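Local coordinates for protein flap endonuclease 1 (Desulfurococcus amylolyticus, PDB 3ORY) that probably cuts 5' flaps from branched DNA as a structure-specific nuclease of replication and repair, at residues V13-I18 with S190-S195; P164-A169 with G248-P253; K228-L233 with E238-I243; L233-E238 with L267-G272. One frame throughout, in Å; residues are numbered along the deposited sequence.

Contact 1 of 4, residues V13-I18 with S190-S195; sequences VDLKDI and SLLFGS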
loop_
_atom_site.group_PDB
_atom_site.type_symbol
_atom_site.label_atom_id
_atom_site.label_comp_id
_atom_site.label_asym_id
_atom_site.label_seq_id
_atom_site.Cartn_x
_atom_site.Cartn_y
_atom_site.Cartn_z
ATOM N N VAL A 13 -0.513 4.656 -8.075
ATOM C CA VAL A 13 -0.884 4.346 -9.439
ATOM C C VAL A 13 -1.665 3.035 -9.409
ATOM O O VAL A 13 -1.115 1.989 -9.070
ATOM C CB VAL A 13 0.377 4.218 -10.330
ATOM C CG1 VAL A 13 0.010 3.769 -11.747
ATOM C CG2 VAL A 13 1.153 5.544 -10.357
ATOM N N ASP A 14 -2.950 3.101 -9.743
ATOM C CA ASP A 14 -3.813 1.924 -9.701
ATOM C C ASP A 14 -4.043 1.391 -11.129
ATOM O O ASP A 14 -4.659 2.059 -11.958
ATOM C CB ASP A 14 -5.134 2.263 -8.998
ATOM C CG ASP A 14 -6.080 1.060 -8.866
ATOM O OD1 ASP A 14 -5.689 -0.091 -9.159
ATOM O OD2 ASP A 14 -7.236 1.283 -8.442
ATOM N N LEU A 15 -3.528 0.191 -11.396
ATOM C CA LEU A 15 -3.630 -0.442 -12.720
ATOM C C LEU A 15 -4.543 -1.664 -12.693
ATOM O O LEU A 15 -4.592 -2.433 -13.657
ATOM C CB LEU A 15 -2.241 -0.853 -13.217
ATOM C CG LEU A 15 -1.160 0.231 -13.300
ATOM C CD1 LEU A 15 0.137 -0.387 -13.822
ATOM C CD2 LEU A 15 -1.606 1.377 -14.189
ATOM N N LYS A 16 -5.265 -1.839 -11.587
ATOM C CA LYS A 16 -6.078 -3.035 -11.362
ATOM C C LYS A 16 -6.840 -3.537 -12.584
ATOM O O LYS A 16 -6.784 -4.725 -12.903
ATOM C CB LYS A 16 -7.055 -2.813 -10.200
ATOM C CG LYS A 16 -7.772 -4.077 -9.746
ATOM C CD LYS A 16 -8.572 -3.823 -8.455
ATOM C CE LYS A 16 -9.106 -5.133 -7.874
ATOM N NZ LYS A 16 -9.918 -5.893 -8.868
ATOM N N ASP A 17 -7.565 -2.662 -13.270
ATOM C CA ASP A 17 -8.399 -3.180 -14.348
ATOM C C ASP A 17 -7.733 -3.298 -15.723
ATOM O O ASP A 17 -8.405 -3.640 -16.697
ATOM C CB ASP A 17 -9.777 -2.504 -14.414
ATOM C CG ASP A 17 -9.707 -1.007 -14.266
ATOM O OD1 ASP A 17 -8.856 -0.381 -14.942
ATOM O OD2 ASP A 17 -10.510 -0.469 -13.464
ATOM N N ILE A 18 -6.424 -3.034 -15.806
ATOM C CA ILE A 18 -5.689 -3.396 -17.020
ATOM C C ILE A 18 -4.780 -4.613 -16.849
ATOM O O ILE A 18 -4.201 -5.080 -17.827
ATOM C CB ILE A 18 -4.908 -2.219 -17.687
ATOM C CG1 ILE A 18 -3.764 -1.723 -16.793
ATOM C CG2 ILE A 18 -5.855 -1.094 -18.085
ATOM C CD1 ILE A 18 -2.696 -0.908 -17.553
ATOM N N SER A 190 5.715 0.109 -7.524
ATOM C CA SER A 190 6.942 -0.677 -7.465
ATOM C C SER A 190 7.268 -1.394 -8.792
ATOM O O SER A 190 8.440 -1.552 -9.125
ATOM C CB SER A 190 6.961 -1.637 -6.258
ATOM O OG SER A 190 6.055 -2.718 -6.410
ATOM N N LEU A 191 6.242 -1.793 -9.544
ATOM C CA LEU A 191 6.414 -2.362 -10.889
ATOM C C LEU A 191 6.965 -1.328 -11.859
ATOM O O LEU A 191 7.865 -1.629 -12.646
ATOM C CB LEU A 191 5.095 -2.927 -11.424
ATOM C CG LEU A 191 4.555 -4.144 -10.660
ATOM C CD1 LEU A 191 3.156 -4.512 -11.142
ATOM C CD2 LEU A 191 5.500 -5.344 -10.806
ATOM N N LEU A 192 6.437 -0.109 -11.787
ATOM C CA LEU A 192 6.914 0.988 -12.635
ATOM C C LEU A 192 8.382 1.282 -12.349
ATOM O O LEU A 192 9.139 1.599 -13.266
ATOM C CB LEU A 192 6.068 2.250 -12.433
ATOM C CG LEU A 192 4.746 2.505 -13.174
ATOM C CD1 LEU A 192 3.892 1.282 -13.330
ATOM C CD2 LEU A 192 3.967 3.568 -12.393
ATOM N N PHE A 193 8.773 1.136 -11.081
ATOM C CA PHE A 193 10.165 1.290 -10.631
ATOM C C PHE A 193 11.007 0.024 -10.822
ATOM O O PHE A 193 12.155 -0.060 -10.345
ATOM C CB PHE A 193 10.199 1.698 -9.157
ATOM C CG PHE A 193 9.807 3.131 -8.899
ATOM C CD1 PHE A 193 10.496 4.190 -9.512
ATOM C CD2 PHE A 193 8.776 3.426 -7.998
ATOM C CE1 PHE A 193 10.141 5.526 -9.233
ATOM C CE2 PHE A 193 8.422 4.751 -7.711
ATOM C CZ PHE A 193 9.099 5.799 -8.330
ATOM N N GLY A 194 10.441 -0.958 -11.523
ATOM C CA GLY A 194 11.208 -2.111 -11.969
ATOM C C GLY A 194 11.210 -3.334 -11.070
ATOM O O GLY A 194 12.035 -4.236 -11.265
ATOM N N SER A 195 10.308 -3.392 -10.089
ATOM C CA SER A 195 10.259 -4.566 -9.210
ATOM C C SER A 195 9.877 -5.797 -10.026
ATOM O O SER A 195 8.875 -5.770 -10.706
ATOM C CB SER A 195 9.242 -4.390 -8.095
ATOM O OG SER A 195 9.172 -5.568 -7.308
#
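Val13, Leu15 and Leu192 meet with no flat group between them; the planar side chains lie apart from the contact, where the Asp14 carboxylate takes a backbone N-H from above its plane and the Phe193 ring stacks on Phe297. The contact ties the N-terminal loop of a PIN-like nuclease core to the short helix 189-192, which follows the central strand 182-184. It illustrates how one branched side chain can receive two neighbours. Val13 and Leu192 reach toward each other tip to tip: CG1 of Val13 lies anti to its backbone nitrogen (chi1 175°), which turns both of its methyls to CD2 of Leu192, with Val13 CG2 4.0 Å from Leu192 CD2. The other branch of Leu192 serves Leu15, whose side chain crosses it obliquely. Turns on each segment fix the backbones that carry these groups. In the loop, Lys16 N donates to Asp14 OD1 at 3.0 Å, an Asx turn whose N-H stands 39° out of the carboxylate plane. The helix ends in a Schellman motif, Ser195 N reaching Ser190 O at 2.8 Å, with Gly194 as the C-prime residue at positive phi. Helix 237-247 closes over the same cluster through Leu240, which touches both Leu15 and Leu192. All three contacting residues are buried, and the second branch of Leu192 ends with its CD1 4.1 Å from CD1 of Leu15.

Contact 2 of 4, residues P164-A169 with G248-P253; sequences PAEGEA and GTDYNP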
loop_
_atom_site.group_PDB
_atom_site.type_symbol
_atom_site.label_atom_id
_atom_site.label_comp_id
_atom_site.label_asym_id
_atom_site.label_seq_id
_atom_site.Cartn_x
_atom_site.Cartn_y
_atom_site.Cartn_z
ATOM N N PRO A 164 15.973 6.607 0.463
ATOM C CA PRO A 164 16.372 7.997 0.217
ATOM C C PRO A 164 15.234 8.839 -0.373
ATOM O O PRO A 164 15.156 10.044 -0.105
ATOM C CB PRO A 164 17.522 7.865 -0.796
ATOM C CG PRO A 164 17.321 6.552 -1.459
ATOM C CD PRO A 164 16.744 5.661 -0.369
ATOM N N ALA A 165 14.379 8.213 -1.179
ATOM C CA ALA A 165 13.282 8.904 -1.852
ATOM C C ALA A 165 12.032 8.033 -1.813
ATOM O O ALA A 165 11.630 7.621 -0.732
ATOM C CB ALA A 165 13.690 9.285 -3.309
ATOM N N GLU A 166 11.428 7.720 -2.966
ATOM C CA GLU A 166 10.187 6.927 -2.980
ATOM C C GLU A 166 10.355 5.553 -2.318
ATOM O O GLU A 166 11.274 4.797 -2.669
ATOM C CB GLU A 166 9.653 6.717 -4.409
ATOM C CG GLU A 166 9.192 7.998 -5.119
ATOM C CD GLU A 166 10.326 8.687 -5.874
ATOM O OE1 GLU A 166 11.504 8.291 -5.701
ATOM O OE2 GLU A 166 10.036 9.609 -6.663
ATOM N N GLY A 167 9.475 5.254 -1.355
ATOM C CA GLY A 167 9.432 3.956 -0.688
ATOM C C GLY A 167 9.228 2.834 -1.689
ATOM O O GLY A 167 9.894 1.789 -1.611
ATOM N N GLU A 168 8.318 3.054 -2.638
ATOM C CA GLU A 168 8.005 2.050 -3.670
ATOM C C GLU A 168 9.200 1.738 -4.568
ATOM O O GLU A 168 9.376 0.589 -4.992
ATOM C CB GLU A 168 6.809 2.497 -4.527
ATOM C CG GLU A 168 5.496 2.677 -3.735
ATOM C CD GLU A 168 4.793 1.347 -3.390
ATOM O OE1 GLU A 168 5.261 0.265 -3.811
ATOM O OE2 GLU A 168 3.766 1.391 -2.675
ATOM N N ALA A 169 10.008 2.760 -4.861
ATOM C CA ALA A 169 11.242 2.598 -5.661
ATOM C C ALA A 169 12.306 1.782 -4.932
ATOM O O ALA A 169 12.966 0.932 -5.530
ATOM C CB ALA A 169 11.818 3.984 -6.025
ATOM N N GLY A 248 -0.949 9.828 -13.320
ATOM C CA GLY A 248 -0.480 10.807 -12.352
ATOM C C GLY A 248 0.498 10.261 -11.326
ATOM O O GLY A 248 0.214 9.266 -10.659
ATOM N N THR A 249 1.649 10.925 -11.195
ATOM C CA THR A 249 2.705 10.528 -10.253
ATOM C C THR A 249 2.958 11.660 -9.261
ATOM O O THR A 249 2.318 12.710 -9.347
ATOM C CB THR A 249 4.027 10.231 -10.997
ATOM O OG1 THR A 249 4.544 11.455 -11.537
ATOM C CG2 THR A 249 3.801 9.233 -12.156
ATOM N N ASP A 250 3.895 11.471 -8.328
ATOM C CA ASP A 250 4.305 12.566 -7.438
ATOM C C ASP A 250 4.734 13.809 -8.212
ATOM O O ASP A 250 4.604 14.931 -7.720
ATOM C CB ASP A 250 5.483 12.135 -6.542
ATOM C CG ASP A 250 5.048 11.304 -5.357
ATOM O OD1 ASP A 250 3.890 11.462 -4.875
ATOM O OD2 ASP A 250 5.882 10.508 -4.879
ATOM N N TYR A 251 5.241 13.609 -9.428
ATOM C CA TYR A 251 5.770 14.711 -10.240
ATOM C C TYR A 251 4.698 15.395 -11.100
ATOM O O TYR A 251 4.968 16.392 -11.760
ATOM C CB TYR A 251 6.938 14.201 -11.099
ATOM C CG TYR A 251 7.989 13.565 -10.229
ATOM C CD1 TYR A 251 8.864 14.352 -9.483
ATOM C CD2 TYR A 251 8.051 12.182 -10.085
ATOM C CE1 TYR A 251 9.804 13.775 -8.624
ATOM C CE2 TYR A 251 8.989 11.591 -9.243
ATOM C CZ TYR A 251 9.861 12.393 -8.521
ATOM O OH TYR A 251 10.785 11.820 -7.699
ATOM N N ASN A 252 3.496 14.824 -11.101
ATOM C CA ASN A 252 2.340 15.374 -11.823
ATOM C C ASN A 252 1.075 14.738 -11.233
ATOM O O ASN A 252 0.440 13.917 -11.874
ATOM C CB ASN A 252 2.459 15.168 -13.359
ATOM C CG ASN A 252 2.295 13.704 -13.802
ATOM O OD1 ASN A 252 2.898 12.775 -13.228
ATOM N ND2 ASN A 252 1.487 13.499 -14.853
ATOM N N PRO A 253 0.733 15.108 -9.979
ATOM C CA PRO A 253 -0.253 14.360 -9.175
ATOM C C PRO A 253 -1.669 14.248 -9.755
ATOM O O PRO A 253 -2.381 13.279 -9.458
ATOM C CB PRO A 253 -0.279 15.098 -7.823
ATOM C CG PRO A 253 0.652 16.238 -7.920
ATOM C CD PRO A 253 1.355 16.230 -9.240
#
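The acidic cluster of a flap endonuclease, here at the start of helix 167-176, meets the loop between helices 237-247 and 261-271, which correspond to the helix-two-turn-helix element of FEN1 relatives. Glu166, the N-cap residue of its helix, and Asp250 occupy positions that in related enzymes belong to the acidic active site, with Glu168, Asp41, Asp94 and Asp187 close by. Between the segments, Tyr251 OH donates to Glu166 OE2 at 2.6 Å. The hydroxyl arrives on the syn side, 18° out of the carboxylate plane, while the oxygen itself sits at the edge of the tyrosine ring; ring and carboxylate planes are 59° apart. A bend at chi2 of Glu166 (89°) turns its carboxylate to the Tyr251 hydroxyl. The Asp250 and Glu166 side chains run antiparallel alongside one another, their carboxylate planes nearly parallel, with Asp250 OD2 4.2 Å from Glu166 CG and 4.6 Å from Glu166 OE2. Asp250 has stronger partners: OD1 accepts from Arg103 N and OD2 forms a salt bridge with Lys101. The other Glu166 oxygen, OE1, is bonded to Tyr296 OH. With an alanine in place of Glu166, the hydroxyls of Tyr251 and Tyr296 would probably lose the carboxylate they share, and the Tyr251 ring would be freer to turn. Both oxygens of Glu166 are thus engaged, which fixes the rotation of the carboxylate.

Contact 3 of 4, residues K228-L233 with E238-I243; sequences KLLVQL and ENLIDI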
loop_
_atom_site.group_PDB
_atom_site.type_symbol
_atom_site.label_atom_id
_atom_site.label_comp_id
_atom_site.label_asym_id
_atom_site.label_seq_id
_atom_site.Cartn_x
_atom_site.Cartn_y
_atom_site.Cartn_z
ATOM N N LYS A 228 6.462 -10.689 -17.208
ATOM C CA LYS A 228 5.234 -11.377 -17.628
ATOM C C LYS A 228 4.071 -10.420 -17.949
ATOM O O LYS A 228 3.371 -10.578 -18.964
ATOM C CB LYS A 228 4.808 -12.325 -16.518
ATOM C CG LYS A 228 4.138 -13.597 -16.961
ATOM C CD LYS A 228 4.115 -14.561 -15.787
ATOM C CE LYS A 228 3.534 -15.910 -16.160
ATOM N NZ LYS A 228 3.364 -16.727 -14.927
ATOM N N LEU A 229 3.857 -9.442 -17.067
ATOM C CA LEU A 229 2.885 -8.373 -17.299
ATOM C C LEU A 229 3.161 -7.621 -18.604
ATOM O O LEU A 229 2.250 -7.348 -19.388
ATOM C CB LEU A 229 2.891 -7.388 -16.117
ATOM C CG LEU A 229 2.078 -6.093 -16.240
ATOM C CD1 LEU A 229 0.575 -6.382 -16.434
ATOM C CD2 LEU A 229 2.293 -5.216 -15.004
ATOM N N LEU A 230 4.421 -7.261 -18.813
ATOM C CA LEU A 230 4.802 -6.481 -19.983
ATOM C C LEU A 230 4.550 -7.262 -21.277
ATOM O O LEU A 230 4.018 -6.710 -22.245
ATOM C CB LEU A 230 6.269 -6.042 -19.872
ATOM C CG LEU A 230 6.646 -5.094 -18.724
ATOM C CD1 LEU A 230 8.165 -4.856 -18.699
ATOM C CD2 LEU A 230 5.896 -3.750 -18.793
ATOM N N VAL A 231 4.919 -8.543 -21.279
ATOM C CA VAL A 231 4.704 -9.427 -22.436
ATOM C C VAL A 231 3.206 -9.583 -22.744
ATOM O O VAL A 231 2.790 -9.383 -23.886
ATOM C CB VAL A 231 5.343 -10.837 -22.243
ATOM C CG1 VAL A 231 4.953 -11.783 -23.389
ATOM C CG2 VAL A 231 6.877 -10.747 -22.141
ATOM N N GLN A 232 2.412 -9.928 -21.725
ATOM C CA GLN A 232 0.964 -10.134 -21.902
ATOM C C GLN A 232 0.272 -8.875 -22.414
ATOM O O GLN A 232 -0.604 -8.943 -23.272
ATOM C CB GLN A 232 0.294 -10.588 -20.597
ATOM C CG GLN A 232 0.528 -12.042 -20.238
ATOM C CD GLN A 232 0.124 -12.989 -21.353
ATOM O OE1 GLN A 232 -1.001 -12.929 -21.868
ATOM N NE2 GLN A 232 1.049 -13.862 -21.746
ATOM N N LEU A 233 0.679 -7.725 -21.886
ATOM C CA LEU A 233 0.126 -6.446 -22.342
ATOM C C LEU A 233 0.688 -6.008 -23.692
ATOM O O LEU A 233 0.135 -5.122 -24.337
ATOM C CB LEU A 233 0.343 -5.350 -21.291
ATOM C CG LEU A 233 -0.574 -5.343 -20.062
ATOM C CD1 LEU A 233 -0.251 -4.168 -19.160
ATOM C CD2 LEU A 233 -2.033 -5.293 -20.467
ATOM N N GLU A 238 9.094 1.170 -20.567
ATOM C CA GLU A 238 8.855 2.609 -20.801
ATOM C C GLU A 238 7.372 2.902 -21.052
ATOM O O GLU A 238 6.843 3.879 -20.524
ATOM C CB GLU A 238 9.734 3.160 -21.938
ATOM C CG GLU A 238 11.190 3.365 -21.516
ATOM C CD GLU A 238 12.015 4.112 -22.548
ATOM O OE1 GLU A 238 11.434 4.849 -23.380
ATOM O OE2 GLU A 238 13.252 3.971 -22.514
ATOM N N ASN A 239 6.714 2.055 -21.846
ATOM C CA ASN A 239 5.261 2.150 -22.056
ATOM C C ASN A 239 4.504 2.073 -20.729
ATOM O O ASN A 239 3.588 2.863 -20.494
ATOM C CB ASN A 239 4.731 1.022 -22.946
ATOM C CG ASN A 239 5.217 1.087 -24.402
ATOM O OD1 ASN A 239 5.707 2.115 -24.915
ATOM N ND2 ASN A 239 5.069 -0.037 -25.077
ATOM N N LEU A 240 4.879 1.119 -19.868
ATOM C CA LEU A 240 4.215 0.966 -18.561
ATOM C C LEU A 240 4.382 2.218 -17.694
ATOM O O LEU A 240 3.423 2.704 -17.068
ATOM C CB LEU A 240 4.755 -0.257 -17.802
ATOM C CG LEU A 240 4.032 -0.585 -16.482
ATOM C CD1 LEU A 240 2.580 -1.046 -16.757
ATOM C CD2 LEU A 240 4.762 -1.620 -15.649
ATOM N N ILE A 241 5.609 2.726 -17.642
ATOM C CA ILE A 241 5.879 3.969 -16.926
ATOM C C ILE A 241 5.013 5.104 -17.496
ATOM O O ILE A 241 4.421 5.880 -16.745
ATOM C CB ILE A 241 7.383 4.323 -16.975
ATOM C CG1 ILE A 241 8.177 3.327 -16.122
ATOM C CG2 ILE A 241 7.615 5.766 -16.498
ATOM C CD1 ILE A 241 9.715 3.404 -16.318
ATOM N N ASP A 242 4.923 5.184 -18.820
ATOM C CA ASP A 242 4.136 6.233 -19.449
ATOM C C ASP A 242 2.653 6.137 -19.069
ATOM O O ASP A 242 1.992 7.164 -18.883
ATOM C CB ASP A 242 4.318 6.224 -20.974
ATOM C CG ASP A 242 5.569 6.997 -21.420
ATOM O OD1 ASP A 242 6.249 7.610 -20.573
ATOM O OD2 ASP A 242 5.885 6.995 -22.620
ATOM N N ILE A 243 2.140 4.914 -18.946
ATOM C CA ILE A 243 0.774 4.721 -18.467
ATOM C C ILE A 243 0.617 5.373 -17.092
ATOM O O ILE A 243 -0.350 6.119 -16.856
ATOM C CB ILE A 243 0.346 3.231 -18.441
ATOM C CG1 ILE A 243 0.238 2.683 -19.871
ATOM C CG2 ILE A 243 -1.014 3.078 -17.744
ATOM C CD1 ILE A 243 0.172 1.156 -19.943
#
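Helices 226-233 and 237-247, joined by a very short turn, come together closely enough for the CA atoms of Leu230 and Leu240 to lie 7.6 Å apart. With so little chain between them, the two segments show in miniature how two consecutive helices meeting at a corner across a short turn are held: leucines meet where the helices come together, and no hydrogen bond joins the two segments. Leu240 is the common partner. Its CG lies anti to the backbone nitrogen (chi1 -174°), which carries the isobutyl group toward the first helix. There Leu230 crosses it at about a right angle and sets a single methyl against its base and one branch, with Leu230 CD2 3.8 Å from Leu240 CB and 4.0 Å from Leu240 CD2. Leu230 starts from a backbone direction that runs past the second helix and not at it; only the far end of the side chain turns in. Leu229, one residue earlier, points its CB toward helix 237-247 and adds a looser touch, its CD2 4.4 Å from CD2 of Leu240. The same CD2 of Leu240 therefore has a leucine methyl from each of two consecutive residues. Beyond the pair, Leu229 also rests on Leu191 and on the loop residues Ile19 and Pro20, while Ile241 of the second helix turns to Phe297. This is the apolar packing of two consecutive helices meeting at a corner, and helix 237-247 corresponds to the first helix of the element that, in FEN1 relatives, binds duplex DNA.

Contact 4 of 4, residues L233-E238 with L267-G272; sequences LGITLE and LVKAYG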
loop_
_atom_site.group_PDB
_atom_site.type_symbol
_atom_site.label_atom_id
_atom_site.label_comp_id
_atom_site.label_asym_id
_atom_site.label_seq_id
_atom_site.Cartn_x
_atom_site.Cartn_y
_atom_site.Cartn_z
ATOM N N LEU A 233 0.679 -7.725 -21.886
ATOM C CA LEU A 233 0.126 -6.446 -22.342
ATOM C C LEU A 233 0.688 -6.008 -23.692
ATOM O O LEU A 233 0.135 -5.122 -24.337
ATOM C CB LEU A 233 0.343 -5.350 -21.291
ATOM C CG LEU A 233 -0.574 -5.343 -20.062
ATOM C CD1 LEU A 233 -0.251 -4.168 -19.160
ATOM C CD2 LEU A 233 -2.033 -5.293 -20.467
ATOM N N GLY A 234 1.789 -6.628 -24.110
ATOM C CA GLY A 234 2.460 -6.269 -25.363
ATOM C C GLY A 234 3.092 -4.886 -25.326
ATOM O O GLY A 234 3.073 -4.162 -26.328
ATOM N N ILE A 235 3.626 -4.510 -24.162
ATOM C CA ILE A 235 4.223 -3.182 -23.959
ATOM C C ILE A 235 5.637 -3.280 -23.364
ATOM O O ILE A 235 5.997 -4.288 -22.770
ATOM C CB ILE A 235 3.345 -2.266 -23.051
ATOM C CG1 ILE A 235 3.180 -2.866 -21.648
ATOM C CG2 ILE A 235 1.978 -1.994 -23.687
ATOM C CD1 ILE A 235 2.488 -1.940 -20.653
ATOM N N THR A 236 6.424 -2.225 -23.546
ATOM C CA THR A 236 7.741 -2.115 -22.938
ATOM C C THR A 236 7.600 -1.544 -21.537
ATOM O O THR A 236 6.537 -1.023 -21.173
ATOM C CB THR A 236 8.646 -1.175 -23.754
ATOM O OG1 THR A 236 8.076 0.139 -23.728
ATOM C CG2 THR A 236 8.792 -1.664 -25.217
ATOM N N LEU A 237 8.673 -1.609 -20.750
ATOM C CA LEU A 237 8.693 -0.973 -19.437
ATOM C C LEU A 237 8.471 0.542 -19.569
ATOM O O LEU A 237 7.735 1.134 -18.778
ATOM C CB LEU A 237 10.001 -1.276 -18.683
ATOM C CG LEU A 237 10.175 -0.593 -17.311
ATOM C CD1 LEU A 237 9.060 -0.939 -16.315
ATOM C CD2 LEU A 237 11.546 -0.904 -16.695
ATOM N N GLU A 238 9.094 1.170 -20.567
ATOM C CA GLU A 238 8.855 2.609 -20.801
ATOM C C GLU A 238 7.372 2.902 -21.052
ATOM O O GLU A 238 6.843 3.879 -20.524
ATOM C CB GLU A 238 9.734 3.160 -21.938
ATOM C CG GLU A 238 11.190 3.365 -21.516
ATOM C CD GLU A 238 12.015 4.112 -22.548
ATOM O OE1 GLU A 238 11.434 4.849 -23.380
ATOM O OE2 GLU A 238 13.252 3.971 -22.514
ATOM N N LEU A 267 -3.880 4.456 -25.407
ATOM C CA LEU A 267 -3.162 5.591 -25.994
ATOM C C LEU A 267 -1.661 5.373 -26.183
ATOM O O LEU A 267 -1.092 5.704 -27.235
ATOM C CB LEU A 267 -3.389 6.867 -25.180
ATOM C CG LEU A 267 -4.797 7.471 -25.183
ATOM C CD1 LEU A 267 -4.862 8.701 -24.269
ATOM C CD2 LEU A 267 -5.266 7.816 -26.606
ATOM N N VAL A 268 -1.018 4.846 -25.148
ATOM C CA VAL A 268 0.417 4.597 -25.194
ATOM C C VAL A 268 0.737 3.567 -26.283
ATOM O O VAL A 268 1.714 3.719 -27.011
ATOM C CB VAL A 268 0.954 4.166 -23.812
ATOM C CG1 VAL A 268 2.355 3.610 -23.932
ATOM C CG2 VAL A 268 0.941 5.369 -22.847
ATOM N N LYS A 269 -0.104 2.542 -26.410
ATOM C CA LYS A 269 0.081 1.550 -27.471
ATOM C C LYS A 269 -0.142 2.121 -28.881
ATOM O O LYS A 269 0.604 1.805 -29.800
ATOM C CB LYS A 269 -0.782 0.311 -27.225
ATOM C CG LYS A 269 -0.283 -0.529 -26.043
ATOM C CD LYS A 269 -1.217 -1.684 -25.716
ATOM C CE LYS A 269 -0.923 -2.915 -26.558
ATOM N NZ LYS A 269 -1.788 -4.041 -26.090
ATOM N N ALA A 270 -1.131 3.002 -29.029
ATOM C CA ALA A 270 -1.483 3.548 -30.338
ATOM C C ALA A 270 -0.438 4.530 -30.859
ATOM O O ALA A 270 -0.207 4.628 -32.071
ATOM C CB ALA A 270 -2.862 4.206 -30.279
ATOM N N TYR A 271 0.209 5.241 -29.946
ATOM C CA TYR A 271 1.158 6.277 -30.311
ATOM C C TYR A 271 2.608 5.993 -29.926
ATOM O O TYR A 271 3.492 6.839 -30.130
ATOM C CB TYR A 271 0.676 7.616 -29.750
ATOM C CG TYR A 271 -0.653 7.987 -30.352
ATOM C CD1 TYR A 271 -0.722 8.514 -31.642
ATOM C CD2 TYR A 271 -1.840 7.754 -29.666
ATOM C CE1 TYR A 271 -1.943 8.826 -32.225
ATOM C CE2 TYR A 271 -3.065 8.064 -30.231
ATOM C CZ TYR A 271 -3.108 8.598 -31.518
ATOM O OH TYR A 271 -4.320 8.914 -32.088
ATOM N N GLY A 272 2.845 4.808 -29.360
ATOM C CA GLY A 272 4.192 4.372 -28.984
ATOM C C GLY A 272 4.823 5.230 -27.902
ATOM O O GLY A 272 6.032 5.444 -27.901
#
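Lys269 reaches across to the turn after helix 226-233 and makes two kinds of contact along one chain. Its NZ donates to Leu233 O at 2.8 Å, with a C=O...N angle of 156° and the nitrogen tilted 24° from the carbonyl plane. Nearer its root the methylenes lie against Ile235, with Lys269 CG 3.6 Å from Ile235 CG2 and Lys269 CD 3.8 Å from the same methyl; the two side chains cross at about a right angle. A bend at chi3 (86°) carries the chain past that methyl and on to the carbonyl. The next layer is the turn itself. Gly234, at positive phi, closes helix 226-233 with a Schellman motif, and Thr236 then caps the following helix by accepting from Asn239 N through OG1. Between them Ile235 faces inward, also touching Leu240, Ile243 and Leu230. Lys269 belongs to helix 261-271, so a side chain from what corresponds to the second helix of the helix-two-turn-helix element binds the linker that precedes the first. Since the carbonyl taken up belongs to the C-terminal end of a helix, the ammonium charge probably sits favourably near the negative end of the helix dipole, while its aliphatic part shields Ile235.

How the contacts relate
Contacts 1 and 3 are buried and wholly apolar across their segments, and they run into one another: Leu192 O of contact 1 packs against Ile241 CG1 of contact 3, and Ile18 O against Leu233 CD2. Contact 4 lies farther out, about 25 Å from the chain centre to its own centre; it adds a lysine-to-carbonyl bond to its aliphatic packing, and is partly exposed. It shares Leu233, Glu238 and helix 237-247 with contact 3, and Leu230 O probably bonds to Ile235 N between them. Contact 2 differs most, being partly buried and polar, with acids and a tyrosine at the other end of helix 237-247. It meets contact 1 through Phe193 against Ala169 but does not touch contacts 3 and 4.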